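Local atomic coordinates of homoserine O-acetyltransferase (Pseudomonas veronii, PDB entry 5EFZ), a protein that hydrolyses ethyl acetate to ethanol and acetate as an alpha/beta-hydrolase esterase, a step in the breakdown of short-chain methyl ketones. Residues 46-52 and 91-97; 66-72 and 97-103. All coordinates share one frame; numbering follows the deposited sequence.

Contact 1 (46-52 and 91-97); sequences LAVAVHG and YCIIVVN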
ATOM      1  N   LEU A  46     -33.907   2.282  -5.491  1.00 23.66           N
ATOM      2  CA  LEU A  46     -32.925   1.250  -5.251  1.00 22.04           C
ATOM      3  C   LEU A  46     -33.010   0.231  -6.373  1.00 21.90           C
ATOM      4  O   LEU A  46     -34.106  -0.264  -6.683  1.00 22.37           O
ATOM      5  CB  LEU A  46     -33.172   0.560  -3.897  1.00 21.98           C
ATOM      6  CG  LEU A  46     -33.024   1.425  -2.651  1.00 22.02           C
ATOM      7  CD1 LEU A  46     -33.351   0.548  -1.406  1.00 23.79           C
ATOM      8  CD2 LEU A  46     -31.588   2.033  -2.560  1.00 18.83           C
ATOM      9  N   ALA A  47     -31.858  -0.060  -6.976  1.00 21.86           N
ATOM     10  CA  ALA A  47     -31.727  -1.132  -7.961  1.00 23.51           C
ATOM     11  C   ALA A  47     -31.515  -2.458  -7.236  1.00 22.24           C
ATOM     12  O   ALA A  47     -30.535  -2.617  -6.485  1.00 20.32           O
ATOM     13  CB  ALA A  47     -30.568  -0.858  -8.921  1.00 19.80           C
ATOM     14  N   VAL A  48     -32.434  -3.390  -7.461  1.00 20.84           N
ATOM     15  CA  VAL A  48     -32.500  -4.628  -6.688  1.00 21.71           C
ATOM     16  C   VAL A  48     -32.544  -5.837  -7.620  1.00 24.56           C
ATOM     17  O   VAL A  48     -33.331  -5.883  -8.568  1.00 25.23           O
ATOM     18  CB  VAL A  48     -33.769  -4.674  -5.772  1.00 28.06           C
ATOM     19  CG1 VAL A  48     -33.764  -5.947  -4.902  1.00 21.78           C
ATOM     20  CG2 VAL A  48     -33.889  -3.421  -4.908  1.00 28.22           C
ATOM     21  N   ALA A  49     -31.739  -6.845  -7.326  1.00 23.63           N
ATOM     22  CA  ALA A  49     -31.787  -8.089  -8.095  1.00 21.86           C
ATOM     23  C   ALA A  49     -32.170  -9.173  -7.110  1.00 22.23           C
ATOM     24  O   ALA A  49     -31.614  -9.227  -6.029  1.00 22.82           O
ATOM     25  CB  ALA A  49     -30.418  -8.387  -8.770  1.00 21.27           C
ATOM     26  N   VAL A  50     -33.166  -9.980  -7.456  1.00 23.60           N
ATOM     27  CA  VAL A  50     -33.620 -11.039  -6.567  1.00 24.24           C
ATOM     28  C   VAL A  50     -33.331 -12.380  -7.190  1.00 32.11           C
ATOM     29  O   VAL A  50     -33.687 -12.603  -8.342  1.00 29.76           O
ATOM     30  CB  VAL A  50     -35.130 -10.912  -6.290  1.00 25.50           C
ATOM     31  CG1 VAL A  50     -35.620 -12.031  -5.340  1.00 29.49           C
ATOM     32  CG2 VAL A  50     -35.428  -9.483  -5.764  1.00 26.71           C
ATOM     33  N   HIS A  51     -32.710 -13.283  -6.430  1.00 24.86           N
ATOM     34  CA  HIS A  51     -32.450 -14.625  -6.921  1.00 25.79           C
ATOM     35  C   HIS A  51     -33.026 -15.627  -5.965  1.00 29.35           C
ATOM     36  O   HIS A  51     -32.564 -15.704  -4.837  1.00 28.74           O
ATOM     37  CB  HIS A  51     -30.951 -14.857  -7.076  1.00 26.27           C
ATOM     38  CG  HIS A  51     -30.283 -13.847  -7.950  1.00 29.25           C
ATOM     39  ND1 HIS A  51     -30.377 -13.883  -9.323  1.00 31.94           N
ATOM     40  CD2 HIS A  51     -29.550 -12.751  -7.643  1.00 29.40           C
ATOM     41  CE1 HIS A  51     -29.713 -12.854  -9.829  1.00 33.45           C
ATOM     42  NE2 HIS A  51     -29.194 -12.162  -8.831  1.00 30.67           N
ATOM     43  N   GLY A  52     -34.012 -16.392  -6.426  1.00 28.35           N
ATOM     44  CA  GLY A  52     -34.680 -17.378  -5.588  1.00 29.61           C
ATOM     45  C   GLY A  52     -36.008 -16.856  -5.057  1.00 34.88           C
ATOM     46  O   GLY A  52     -36.291 -15.645  -5.057  1.00 35.33           O
ATOM     47  N   TYR A  91     -32.653 -20.262  -0.845  1.00 22.78           N
ATOM     48  CA  TYR A  91     -32.772 -18.913  -0.255  1.00 22.22           C
ATOM     49  C   TYR A  91     -33.296 -17.905  -1.257  1.00 22.43           C
ATOM     50  O   TYR A  91     -33.139 -18.083  -2.469  1.00 25.90           O
ATOM     51  CB  TYR A  91     -31.403 -18.448   0.275  1.00 19.29           C
ATOM     52  CG  TYR A  91     -30.913 -19.357   1.348  1.00 19.34           C
ATOM     53  CD1 TYR A  91     -31.378 -19.222   2.633  1.00 19.24           C
ATOM     54  CD2 TYR A  91     -29.988 -20.363   1.070  1.00 22.24           C
ATOM     55  CE1 TYR A  91     -30.957 -20.070   3.642  1.00 23.86           C
ATOM     56  CE2 TYR A  91     -29.552 -21.220   2.062  1.00 24.25           C
ATOM     57  CZ  TYR A  91     -30.044 -21.069   3.350  1.00 24.14           C
ATOM     58  OH  TYR A  91     -29.629 -21.904   4.349  1.00 25.78           O
ATOM     59  N   CYS A  92     -33.975 -16.878  -0.753  1.00 22.15           N
ATOM     60  CA  CYS A  92     -34.258 -15.698  -1.546  1.00 22.61           C
ATOM     61  C   CYS A  92     -33.136 -14.686  -1.328  1.00 23.51           C
ATOM     62  O   CYS A  92     -33.059 -14.021  -0.278  1.00 22.25           O
ATOM     63  CB  CYS A  92     -35.614 -15.103  -1.162  1.00 20.01           C
ATOM     64  SG  CYS A  92     -36.046 -13.644  -2.156  1.00 24.03           S
ATOM     65  N   ILE A  93     -32.280 -14.559  -2.323  1.00 17.67           N
ATOM     66  CA  ILE A  93     -31.091 -13.737  -2.197  1.00 16.93           C
ATOM     67  C   ILE A  93     -31.330 -12.391  -2.862  1.00 21.47           C
ATOM     68  O   ILE A  93     -31.579 -12.300  -4.072  1.00 23.17           O
ATOM     69  CB  ILE A  93     -29.873 -14.458  -2.805  1.00 22.08           C
ATOM     70  CG1 ILE A  93     -29.712 -15.843  -2.138  1.00 24.58           C
ATOM     71  CG2 ILE A  93     -28.622 -13.634  -2.610  1.00 20.27           C
ATOM     72  CD1 ILE A  93     -29.145 -16.886  -3.055  1.00 27.89           C
ATOM     73  N   ILE A  94     -31.286 -11.347  -2.048  1.00 19.30           N
ATOM     74  CA  ILE A  94     -31.733 -10.031  -2.484  1.00 20.57           C
ATOM     75  C   ILE A  94     -30.512  -9.149  -2.502  1.00 20.56           C
ATOM     76  O   ILE A  94     -29.975  -8.858  -1.441  1.00 18.65           O
ATOM     77  CB  ILE A  94     -32.811  -9.472  -1.539  1.00 21.02           C
ATOM     78  CG1 ILE A  94     -33.994 -10.461  -1.481  1.00 19.70           C
ATOM     79  CG2 ILE A  94     -33.237  -8.048  -1.967  1.00 22.86           C
ATOM     80  CD1 ILE A  94     -35.086 -10.091  -0.484  1.00 21.61           C
ATOM     81  N   VAL A  95     -30.096  -8.728  -3.699  1.00 17.78           N
ATOM     82  CA  VAL A  95     -28.858  -7.980  -3.849  1.00 16.87           C
ATOM     83  C   VAL A  95     -29.217  -6.512  -4.117  1.00 20.79           C
ATOM     84  O   VAL A  95     -29.885  -6.207  -5.110  1.00 19.20           O
ATOM     85  CB  VAL A  95     -28.007  -8.521  -4.993  1.00 15.43           C
ATOM     86  CG1 VAL A  95     -26.620  -7.811  -4.983  1.00 15.73           C
ATOM     87  CG2 VAL A  95     -27.883 -10.062  -4.858  1.00 18.26           C
ATOM     88  N   VAL A  96     -28.812  -5.626  -3.215  1.00 19.58           N
ATOM     89  CA  VAL A  96     -29.263  -4.240  -3.283  1.00 19.83           C
ATOM     90  C   VAL A  96     -28.084  -3.336  -3.581  1.00 18.75           C
ATOM     91  O   VAL A  96     -27.100  -3.305  -2.833  1.00 18.73           O
ATOM     92  CB  VAL A  96     -29.957  -3.813  -1.986  1.00 18.81           C
ATOM     93  CG1 VAL A  96     -30.474  -2.337  -2.091  1.00 18.97           C
ATOM     94  CG2 VAL A  96     -31.106  -4.816  -1.626  1.00 16.66           C
ATOM     95  N   ASN A  97     -28.199  -2.599  -4.674  1.00 16.03           N
ATOM     96  CA  ASN A  97     -27.140  -1.678  -5.102  1.00 16.46           C
ATOM     97  C   ASN A  97     -27.037  -0.434  -4.220  1.00 17.28           C
ATOM     98  O   ASN A  97     -28.051   0.211  -3.899  1.00 17.72           O
ATOM     99  CB  ASN A  97     -27.384  -1.268  -6.556  1.00 18.74           C
ATOM    100  CG  ASN A  97     -27.119  -2.416  -7.527  1.00 19.28           C
ATOM    101  OD1 ASN A  97     -25.976  -2.615  -7.953  1.00 19.06           O
ATOM    102  ND2 ASN A  97     -28.183  -3.155  -7.907  1.00 18.42           N
TER
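Two N-H groups of one residue converge on the carbonyl oxygen of Ala47. The backbone N of Asn97 meets Ala47 O at 3.0 Å, nearly in line with the C=O bond, while the side-chain ND2 of Asn97 reaches Ala47 O at 2.8 Å from above the carbonyl plane, 65° out of it. That second bond lies in the plane of the Asn97 amide; with CG beside its own backbone N (chi1 -71°) the amide is brought back over Ala47, and the ND2 bond helps fix its rotation. From here the strands run antiparallel, their axes 4.7 Å apart at 164°. Ala49 with Val95 and His51 with Ile93 are hydrogen-bonded pairs, each closed by two bonds; Val95 N to Ala49 O, at 2.8 Å, is almost straight. Val48 with Val96 and Val50 with Ile94 are the non-hydrogen-bonded pairs, and their side chains share one face. There Val48 CG1 lies 3.6 Å from Ile94 CG2, the two side chains running side by side in the same direction. Val50 CG1 touches Cys92 SG at 3.6 Å. On the other face the edge of the His51 imidazole turns toward Val95, CD2 being 4.2 Å from CG2. Within the mixed central sheet of the alpha/beta-hydrolase fold, strand 45-51 lies between 26-29 and 92-96, and strand 92-96 pairs in parallel with 61-65 on its other side. Helix 72-79 covers the Ala49, His51 and Val95 face, and helix 124-139 packs on that of Val48 and Val96, its Phe139 touching Val50.

Contact 2 (66-72 and 97-103); sequences TWYSGTS and NQIGNGL. With ACT (acetate ion), chain O; EDO (1,2-ethanediol), chain G.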
ATOM      1  N   THR A  66     -23.755  -4.196  -1.955  1.00 16.27           N
ATOM      2  CA  THR A  66     -22.680  -4.193  -2.957  1.00 15.08           C
ATOM      3  C   THR A  66     -21.507  -3.353  -2.451  1.00 18.12           C
ATOM      4  O   THR A  66     -21.638  -2.572  -1.477  1.00 16.04           O
ATOM      5  CB  THR A  66     -23.191  -3.642  -4.323  1.00 16.94           C
ATOM      6  OG1 THR A  66     -23.615  -2.294  -4.141  1.00 17.83           O
ATOM      7  CG2 THR A  66     -24.439  -4.464  -4.837  1.00 16.26           C
ATOM      8  N   TRP A  67     -20.358  -3.521  -3.099  1.00 17.00           N
ATOM      9  CA  TRP A  67     -19.133  -2.930  -2.602  1.00 16.72           C
ATOM     10  C   TRP A  67     -18.730  -1.727  -3.443  1.00 16.65           C
ATOM     11  O   TRP A  67     -19.448  -1.319  -4.363  1.00 18.29           O
ATOM     12  CB  TRP A  67     -18.000  -3.973  -2.578  1.00 18.33           C
ATOM     13  CG  TRP A  67     -17.768  -4.707  -3.878  1.00 19.60           C
ATOM     14  CD1 TRP A  67     -17.599  -4.162  -5.132  1.00 20.61           C
ATOM     15  CD2 TRP A  67     -17.626  -6.131  -4.034  1.00 20.04           C
ATOM     16  NE1 TRP A  67     -17.384  -5.168  -6.063  1.00 21.44           N
ATOM     17  CE2 TRP A  67     -17.404  -6.382  -5.417  1.00 18.33           C
ATOM     18  CE3 TRP A  67     -17.679  -7.213  -3.146  1.00 20.40           C
ATOM     19  CZ2 TRP A  67     -17.221  -7.679  -5.919  1.00 22.08           C
ATOM     20  CZ3 TRP A  67     -17.511  -8.504  -3.647  1.00 19.87           C
ATOM     21  CH2 TRP A  67     -17.282  -8.725  -5.021  1.00 23.77           C
ATOM     22  N   TYR A  68     -17.582  -1.153  -3.103  1.00 14.94           N
ATOM     23  CA  TYR A  68     -17.092   0.043  -3.787  1.00 16.18           C
ATOM     24  C   TYR A  68     -16.899  -0.211  -5.286  1.00 17.34           C
ATOM     25  O   TYR A  68     -16.210  -1.146  -5.636  1.00 16.16           O
ATOM     26  CB  TYR A  68     -15.761   0.498  -3.176  1.00 14.07           C
ATOM     27  CG  TYR A  68     -15.150   1.654  -3.967  1.00 15.61           C
ATOM     28  CD1 TYR A  68     -15.554   2.972  -3.742  1.00 17.04           C
ATOM     29  CD2 TYR A  68     -14.168   1.418  -4.938  1.00 14.68           C
ATOM     30  CE1 TYR A  68     -15.002   4.037  -4.476  1.00 18.25           C
ATOM     31  CE2 TYR A  68     -13.606   2.486  -5.683  1.00 15.13           C
ATOM     32  CZ  TYR A  68     -14.032   3.774  -5.435  1.00 18.25           C
ATOM     33  OH  TYR A  68     -13.484   4.794  -6.171  1.00 17.35           O
ATOM     34  N   SER A  69     -17.492   0.649  -6.137  1.00 18.04           N
ATOM     35  CA  SER A  69     -17.401   0.585  -7.603  1.00 18.74           C
ATOM     36  C   SER A  69     -18.194  -0.588  -8.199  1.00 20.45           C
ATOM     37  O   SER A  69     -18.253  -0.752  -9.412  1.00 19.73           O
ATOM     38  CB  SER A  69     -15.930   0.537  -8.102  1.00 17.85           C
ATOM     39  OG  SER A  69     -15.366  -0.760  -7.951  1.00 19.33           O
ATOM     40  N   GLY A  70     -18.855  -1.354  -7.344  1.00 19.27           N
ATOM     41  CA  GLY A  70     -19.489  -2.586  -7.769  1.00 19.69           C
ATOM     42  C   GLY A  70     -20.991  -2.469  -7.959  1.00 19.58           C
ATOM     43  O   GLY A  70     -21.633  -1.461  -7.595  1.00 20.32           O
ATOM     44  N   THR A  71     -21.561  -3.500  -8.569  1.00 18.53           N
ATOM     45  CA  THR A  71     -22.996  -3.576  -8.746  1.00 18.78           C
ATOM     46  C   THR A  71     -23.471  -4.962  -8.363  1.00 20.10           C
ATOM     47  O   THR A  71     -22.675  -5.858  -8.036  1.00 20.40           O
ATOM     48  CB  THR A  71     -23.446  -3.303 -10.201  1.00 21.25           C
ATOM     49  OG1 THR A  71     -23.000  -4.390 -11.032  1.00 21.54           O
ATOM     50  CG2 THR A  71     -22.895  -1.930 -10.742  1.00 19.67           C
ATOM     51  N   SER A  72     -24.781  -5.135  -8.394  1.00 20.57           N
ATOM     52  CA  SER A  72     -25.364  -6.431  -8.067  1.00 21.71           C
ATOM     53  C   SER A  72     -24.858  -7.534  -9.018  1.00 22.87           C
ATOM     54  O   SER A  72     -24.817  -8.705  -8.639  1.00 23.05           O
ATOM     55  CB  SER A  72     -26.906  -6.349  -8.109  1.00 17.36           C
ATOM     56  OG  SER A  72     -27.356  -5.612  -9.246  1.00 19.40           O
ATOM     57  N   ASN A  97     -28.199  -2.599  -4.674  1.00 16.03           N
ATOM     58  CA  ASN A  97     -27.140  -1.678  -5.102  1.00 16.46           C
ATOM     59  C   ASN A  97     -27.037  -0.434  -4.220  1.00 17.28           C
ATOM     60  O   ASN A  97     -28.051   0.211  -3.899  1.00 17.72           O
ATOM     61  CB  ASN A  97     -27.384  -1.268  -6.556  1.00 18.74           C
ATOM     62  CG  ASN A  97     -27.119  -2.416  -7.527  1.00 19.28           C
ATOM     63  OD1 ASN A  97     -25.976  -2.615  -7.953  1.00 19.06           O
ATOM     64  ND2 ASN A  97     -28.183  -3.155  -7.907  1.00 18.42           N
ATOM     65  N   GLN A  98     -25.816  -0.106  -3.828  1.00 15.14           N
ATOM     66  CA  GLN A  98     -25.544   1.104  -3.060  1.00 18.51           C
ATOM     67  C   GLN A  98     -26.140   2.331  -3.692  1.00 17.75           C
ATOM     68  O   GLN A  98     -26.043   2.517  -4.914  1.00 17.74           O
ATOM     69  CB  GLN A  98     -24.037   1.334  -2.950  1.00 18.15           C
ATOM     70  CG  GLN A  98     -23.354   0.612  -1.807  1.00 16.76           C
ATOM     71  CD  GLN A  98     -21.918   1.155  -1.686  1.00 18.23           C
ATOM     72  OE1 GLN A  98     -21.701   2.372  -1.708  1.00 18.92           O
ATOM     73  NE2 GLN A  98     -20.946   0.257  -1.630  1.00 15.80           N
ATOM     74  N   ILE A  99     -26.713   3.194  -2.863  1.00 18.70           N
ATOM     75  CA  ILE A  99     -26.988   4.565  -3.280  1.00 17.45           C
ATOM     76  C   ILE A  99     -25.692   5.173  -3.761  1.00 19.27           C
ATOM     77  O   ILE A  99     -24.689   5.171  -3.031  1.00 17.33           O
ATOM     78  CB  ILE A  99     -27.566   5.394  -2.112  1.00 16.70           C
ATOM     79  CG1 ILE A  99     -28.891   4.750  -1.642  1.00 17.48           C
ATOM     80  CG2 ILE A  99     -27.802   6.862  -2.544  1.00 18.83           C
ATOM     81  CD1 ILE A  99     -29.410   5.328  -0.322  1.00 21.83           C
ATOM     82  N   GLY A 100     -25.686   5.722  -4.974  1.00 18.45           N
ATOM     83  CA  GLY A 100     -24.467   6.333  -5.474  1.00 17.48           C
ATOM     84  C   GLY A 100     -23.695   5.462  -6.448  1.00 20.91           C
ATOM     85  O   GLY A 100     -22.713   5.930  -7.037  1.00 20.30           O
ATOM     86  N   ASN A 101     -24.115   4.211  -6.644  1.00 19.32           N
ATOM     87  CA  ASN A 101     -23.304   3.305  -7.463  1.00 18.66           C
ATOM     88  C   ASN A 101     -23.631   3.330  -8.954  1.00 20.51           C
ATOM     89  O   ASN A 101     -23.068   2.530  -9.717  1.00 19.45           O
ATOM     90  CB  ASN A 101     -23.423   1.847  -6.935  1.00 13.38           C
ATOM     91  CG  ASN A 101     -24.564   1.046  -7.585  1.00 19.37           C
ATOM     92  OD1 ASN A 101     -25.661   1.563  -7.864  1.00 17.19           O
ATOM     93  ND2 ASN A 101     -24.317  -0.247  -7.782  1.00 18.05           N
ATOM     94  N   GLY A 102     -24.530   4.234  -9.360  1.00 20.67           N
ATOM     95  CA  GLY A 102     -24.913   4.385 -10.765  1.00 19.42           C
ATOM     96  C   GLY A 102     -26.159   3.628 -11.199  1.00 19.96           C
ATOM     97  O   GLY A 102     -26.755   3.948 -12.243  1.00 19.15           O
ATOM     98  N   LEU A 103     -26.558   2.614 -10.423  1.00 17.67           N
ATOM     99  CA  LEU A 103     -27.800   1.876 -10.705  1.00 18.35           C
ATOM    100  C   LEU A 103     -28.926   2.365  -9.803  1.00 20.83           C
ATOM    101  O   LEU A 103     -29.992   2.769 -10.282  1.00 21.21           O
ATOM    102  CB  LEU A 103     -27.591   0.365 -10.537  1.00 19.74           C
ATOM    103  CG  LEU A 103     -26.590  -0.265 -11.528  1.00 21.63           C
ATOM    104  CD1 LEU A 103     -26.604  -1.765 -11.376  1.00 20.35           C
ATOM    105  CD2 LEU A 103     -26.885   0.157 -12.972  1.00 22.65           C
TER
HETATM  106  C   ACT O 409     -14.517  -2.502  -1.971  1.00 27.32           C
HETATM  107  O   ACT O 409     -13.435  -2.451  -1.322  1.00 26.49           O
HETATM  108  OXT ACT O 409     -15.580  -2.114  -1.378  1.00 25.91           O
HETATM  109  CH3 ACT O 409     -14.530  -3.027  -3.367  1.00 23.64           C
HETATM  110  C1  EDO G 401     -29.306   3.590 -14.691  1.00 51.26           C
HETATM  111  O1  EDO G 401     -29.822   2.266 -14.914  1.00 50.45           O
HETATM  112  C2  EDO G 401     -30.252   4.368 -13.785  1.00 51.99           C
HETATM  113  O2  EDO G 401     -30.684   3.519 -12.709  1.00 48.89           O
HETATM  114  O   HOH W   1     -20.713   1.216  -9.122  1.00 20.54           O
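In this alpha/beta-hydrolase fold, the loops that follow two neighbouring parallel strands, 61-65 and 92-96, meet beside the active site. Each holds a type II beta turn, Trp67 to Gly70 in one and Gln98 to Asn101 in the other, and amide side chains tie them together. Gln98 contributes at both ends: its backbone N donates to Thr66 OG1 at 3.1 Å, and its extended side chain brings NE2 to Thr66 O at 2.9 Å, nearly straight (176°) but from above the carbonyl plane. Thr66 OG1 sits between its own backbone N and carbonyl carbon (chi1 62°), which turns the hydroxyl toward the second loop. The Asn97 carboxamide spans the start of helix 72-79, OD1 accepting from Ser72 N at 2.8 Å and ND2 donating to Ser72 OG at 2.9 Å. Asn101 ND2 also donates to Asn97 OD1, arriving from the opposite face of that amide to Ser72 N, so the buried oxygen has two donors. The same nitrogen gives a second bond, 3.0 Å to Gly70 O, in the carbonyl plane and on a lone pair. Asn101 OD1 accepts from Leu103 N in an Asx turn. Thr71 N-caps helix 72-79 through OG1, which also bonds His22. Tyr68 N donates to OXT of an acetate ion, probably from the crystallisation liquor, at 2.8 Å; Met152 N, Ser151 and His334 also bond this ion. Two backbone N-H groups beside the inferred nucleophile Ser151 are consistent with an oxyanion hole. On the far side of the contact, the Leu103 side chain crosses that of Thr71 at about a right angle, its CD1 3.7 Å from Thr71 CB.

Asn97 belongs to both contacts: it ends the strand pairing of contact 1 and begins the second loop of contact 2, and its side-chain amide joins the strand pair to the start of helix 72-79. The two centres are 13 Å apart, yet van der Waals packing continues between them. Val95 CG1 lies 3.5 Å from Ser72 CB, and Ala47 CB meets Leu103 CB at 3.6 Å. Along the chain their segments alternate, so 66-72 falls between the two strands of contact 1. Contact 1 lies away from the inferred catalytic residues, whereas in contact 2 the Trp67 side chain comes within about 5 Å of that of Ser151 and about 7 Å of that of His334.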